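Local coordinates for UDP-glucose 6-dehydrogenase (Pyrobaculum islandicum, PDB 3VTF), which probably oxidises UDP-glucose to UDP-glucuronate with two molecules of NAD+, in the nucleotide-sugar pathway of a hyperthermophilic archaeon, at residues R258-V263 with H272-G277. Residues are numbered along the deposited sequence; the frame is centred on the assembly and turned at random.
With UPG (uridine-5'-diphosphate-glucose), chain B.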
loop_
_atom_site.group_PDB
_atom_site.type_symbol
_atom_site.label_atom_id
_atom_site.label_comp_id
_atom_site.label_asym_id
_atom_site.label_seq_id
_atom_site.Cartn_x
_atom_site.Cartn_y
_atom_site.Cartn_z
ATOM N N ARG A 258 -0.472 -17.033 -0.405
ATOM C CA ARG A 258 0.952 -17.349 -0.236
ATOM C C ARG A 258 1.848 -16.280 -0.917
ATOM O O ARG A 258 2.969 -15.980 -0.497
ATOM C CB ARG A 258 1.205 -18.696 -0.969
ATOM C CG ARG A 258 2.702 -19.124 -0.968
ATOM C CD ARG A 258 3.247 -19.289 0.483
ATOM N NE ARG A 258 4.469 -20.126 0.640
ATOM C CZ ARG A 258 5.241 -20.112 1.730
ATOM N NH1 ARG A 258 4.972 -19.302 2.763
ATOM N NH2 ARG A 258 6.294 -20.900 1.815
ATOM N N VAL A 259 1.364 -15.702 -2.016
ATOM C CA VAL A 259 2.171 -14.651 -2.700
ATOM C C VAL A 259 2.318 -13.463 -1.729
ATOM O O VAL A 259 3.438 -12.921 -1.544
ATOM C CB VAL A 259 1.474 -14.221 -4.006
ATOM C CG1 VAL A 259 2.079 -12.909 -4.545
ATOM C CG2 VAL A 259 1.559 -15.419 -5.037
ATOM N N PHE A 260 1.185 -13.049 -1.151
ATOM C CA PHE A 260 1.239 -11.794 -0.283
ATOM C C PHE A 260 1.882 -12.064 1.079
ATOM O O PHE A 260 2.365 -11.149 1.690
ATOM C CB PHE A 260 -0.189 -11.179 -0.106
ATOM C CG PHE A 260 -0.553 -10.339 -1.304
ATOM C CD1 PHE A 260 0.061 -9.071 -1.483
ATOM C CD2 PHE A 260 -1.420 -10.802 -2.252
ATOM C CE1 PHE A 260 -0.198 -8.303 -2.620
ATOM C CE2 PHE A 260 -1.692 -10.009 -3.396
ATOM C CZ PHE A 260 -1.086 -8.771 -3.583
ATOM N N GLU A 261 1.979 -13.339 1.503
ATOM C CA GLU A 261 2.875 -13.680 2.651
ATOM C C GLU A 261 4.260 -13.243 2.333
ATOM O O GLU A 261 4.932 -12.588 3.162
ATOM C CB GLU A 261 2.917 -15.180 2.917
ATOM C CG GLU A 261 1.869 -15.601 3.898
ATOM C CD GLU A 261 1.805 -17.131 4.030
ATOM O OE1 GLU A 261 2.785 -17.839 3.708
ATOM O OE2 GLU A 261 0.753 -17.625 4.440
ATOM N N ALA A 262 4.769 -13.576 1.142
ATOM C CA ALA A 262 6.126 -13.198 0.784
ATOM C C ALA A 262 6.236 -11.663 0.505
ATOM O O ALA A 262 7.245 -10.998 0.872
ATOM C CB ALA A 262 6.557 -13.999 -0.498
ATOM N N VAL A 263 5.223 -11.081 -0.177
ATOM C CA VAL A 263 5.276 -9.608 -0.480
ATOM C C VAL A 263 5.391 -8.833 0.876
ATOM O O VAL A 263 6.214 -7.926 1.030
ATOM C CB VAL A 263 3.923 -9.199 -1.192
ATOM C CG1 VAL A 263 3.805 -7.686 -1.240
ATOM C CG2 VAL A 263 3.852 -9.844 -2.606
ATOM N N HIS A 272 -0.314 -6.547 6.640
ATOM C CA HIS A 272 -1.751 -6.708 6.787
ATOM C C HIS A 272 -2.561 -6.044 5.674
ATOM O O HIS A 272 -2.086 -5.059 5.046
ATOM C CB HIS A 272 -2.115 -5.991 8.091
ATOM C CG HIS A 272 -1.304 -6.438 9.280
ATOM N ND1 HIS A 272 -1.477 -7.648 9.846
ATOM C CD2 HIS A 272 -0.328 -5.783 10.031
ATOM C CE1 HIS A 272 -0.661 -7.761 10.920
ATOM N NE2 HIS A 272 0.022 -6.611 11.036
ATOM N N TYR A 273 -3.793 -6.486 5.562
ATOM C CA TYR A 273 -4.861 -5.946 4.655
ATOM C C TYR A 273 -4.594 -6.322 3.209
ATOM O O TYR A 273 -5.078 -5.650 2.305
ATOM C CB TYR A 273 -5.118 -4.404 4.852
ATOM C CG TYR A 273 -6.177 -4.195 5.894
ATOM C CD1 TYR A 273 -7.343 -3.486 5.604
ATOM C CD2 TYR A 273 -6.060 -4.790 7.142
ATOM C CE1 TYR A 273 -8.330 -3.317 6.587
ATOM C CE2 TYR A 273 -7.060 -4.697 8.090
ATOM C CZ TYR A 273 -8.171 -3.960 7.812
ATOM O OH TYR A 273 -9.056 -3.786 8.820
ATOM N N PHE A 274 -3.852 -7.438 3.001
ATOM C CA PHE A 274 -3.821 -8.014 1.637
ATOM C C PHE A 274 -4.732 -9.251 1.598
ATOM O O PHE A 274 -4.462 -10.178 0.836
ATOM C CB PHE A 274 -2.382 -8.436 1.266
ATOM C CG PHE A 274 -1.454 -7.314 0.999
ATOM C CD1 PHE A 274 -1.786 -6.303 0.010
ATOM C CD2 PHE A 274 -0.219 -7.264 1.589
ATOM C CE1 PHE A 274 -0.928 -5.310 -0.323
ATOM C CE2 PHE A 274 0.652 -6.245 1.254
ATOM C CZ PHE A 274 0.342 -5.291 0.277
ATOM N N GLY A 275 -5.858 -9.223 2.306
ATOM C CA GLY A 275 -6.772 -10.342 2.269
ATOM C C GLY A 275 -7.704 -10.275 1.061
ATOM O O GLY A 275 -8.835 -9.744 1.135
ATOM N N ALA A 276 -7.241 -10.875 -0.034
ATOM C CA ALA A 276 -7.999 -10.905 -1.272
ATOM C C ALA A 276 -9.303 -11.635 -0.981
ATOM O O ALA A 276 -9.396 -12.421 -0.043
ATOM C CB ALA A 276 -7.183 -11.698 -2.290
ATOM N N GLY A 277 -10.326 -11.356 -1.762
ATOM C CA GLY A 277 -11.636 -12.022 -1.617
ATOM C C GLY A 277 -12.743 -11.152 -2.165
ATOM O O GLY A 277 -12.574 -10.517 -3.208
HETATM N N1 UPG B . -11.307 -6.699 4.478
HETATM C C2 UPG B . -10.855 -7.438 3.345
HETATM N N3 UPG B . -9.587 -7.851 3.307
HETATM C C4 UPG B . -8.711 -7.500 4.322
HETATM C C5 UPG B . -9.115 -6.733 5.470
HETATM C C6 UPG B . -10.459 -6.308 5.476
HETATM O O2 UPG B . -11.636 -7.736 2.386
HETATM O O4 UPG B . -7.494 -7.872 4.218
HETATM C C1C UPG B . -12.722 -6.263 4.414
HETATM C C2C UPG B . -13.454 -6.703 5.667
HETATM O O2C UPG B . -14.039 -7.995 5.527
HETATM C C3C UPG B . -14.542 -5.616 5.805
HETATM C C4C UPG B . -13.885 -4.355 5.245
HETATM O O4C UPG B . -12.705 -4.824 4.554
HETATM O O3C UPG B . -15.629 -5.914 4.888
HETATM C C5C UPG B . -13.444 -3.350 6.336
HETATM O O5C UPG B . -12.837 -4.101 7.395
HETATM P PA UPG B . -12.270 -3.293 8.762
HETATM O O1A UPG B . -11.114 -2.314 8.377
HETATM O O2A UPG B . -12.140 -4.330 9.906
HETATM O O3A UPG B . -13.649 -2.588 9.204
HETATM P PB UPG B . -13.979 -1.102 9.818
HETATM O O1B UPG B . -14.579 -1.309 11.185
HETATM O O2B UPG B . -14.913 -0.674 8.658
HETATM O O3B UPG B . -12.653 -0.251 10.057
HETATM C "C1'" UPG B . -12.220 0.747 9.083
HETATM C "C2'" UPG B . -10.758 1.025 9.358
HETATM C "C3'" UPG B . -10.661 1.804 10.691
HETATM C "C4'" UPG B . -11.523 3.082 10.551
HETATM C "C5'" UPG B . -13.030 2.631 10.395
HETATM C "C6'" UPG B . -14.068 3.756 10.190
HETATM O "O2'" UPG B . -10.278 -0.364 9.536
HETATM O "O3'" UPG B . -9.297 2.124 10.885
HETATM O "O4'" UPG B . -11.422 3.796 11.802
HETATM O "O5'" UPG B . -13.014 1.933 9.117
HETATM O "O6'" UPG B . -13.444 4.883 9.529
#
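Phe260 of helix 256-264 and Phe274 of the loop 272-277 form an offset stack, and this pair makes up nearly all of the contact. The evidence is a centroid separation of 4.5 Å with ring planes inclined by 27°, and Phe260 CD1 lying over one face of the Phe274 ring, 3.4 Å from Phe274 CG and displaced toward the rim. The CB of each points toward the partner segment, and with CG anti to the carbonyl carbon (chi1 -82° for Phe260) the rings overlap. No hydrogen bond spans the segments, so they are joined by apolar packing.

Packing is looser beside the stack, where Val263 CG1 approaches Phe274 CE2 no closer than 4.3 Å. The helix turns its exposed Glu261 away from the loop; Glu261 OE1 forms a salt bridge at 2.8 Å with NH1 of Arg258, which also reaches the second subunit.

Behind Phe274, the loop reads UDP-glucose. Gly275 N donates to UPG O4 in a bent bond of 2.9 Å, and UPG N3 donates to Gly275 O at 3.0 Å, nearly straight at 171°; Gly275 centres an inverse gamma turn, and a CB on it would clash with O4. The C5 corner of the uracil sits over the centre of the Tyr273 ring, 3.5 Å above its plane, with the base tilted against it, while Tyr273 OH donates to UPG O1A at 2.6 Å. A leucine in place of Tyr273 would probably take away the ring face under C5 and leave O1A without its hydroxyl donor.

The stack lies in the central domain. Phe260 also packs on Ala242 and Val245 of helix 221-251, whose Lys238 makes a cation-pi contact with Phe274, and Phe234 of the second subunit meets Phe274 edge-to-face, so that Phe274 itself is part of the subunit interface.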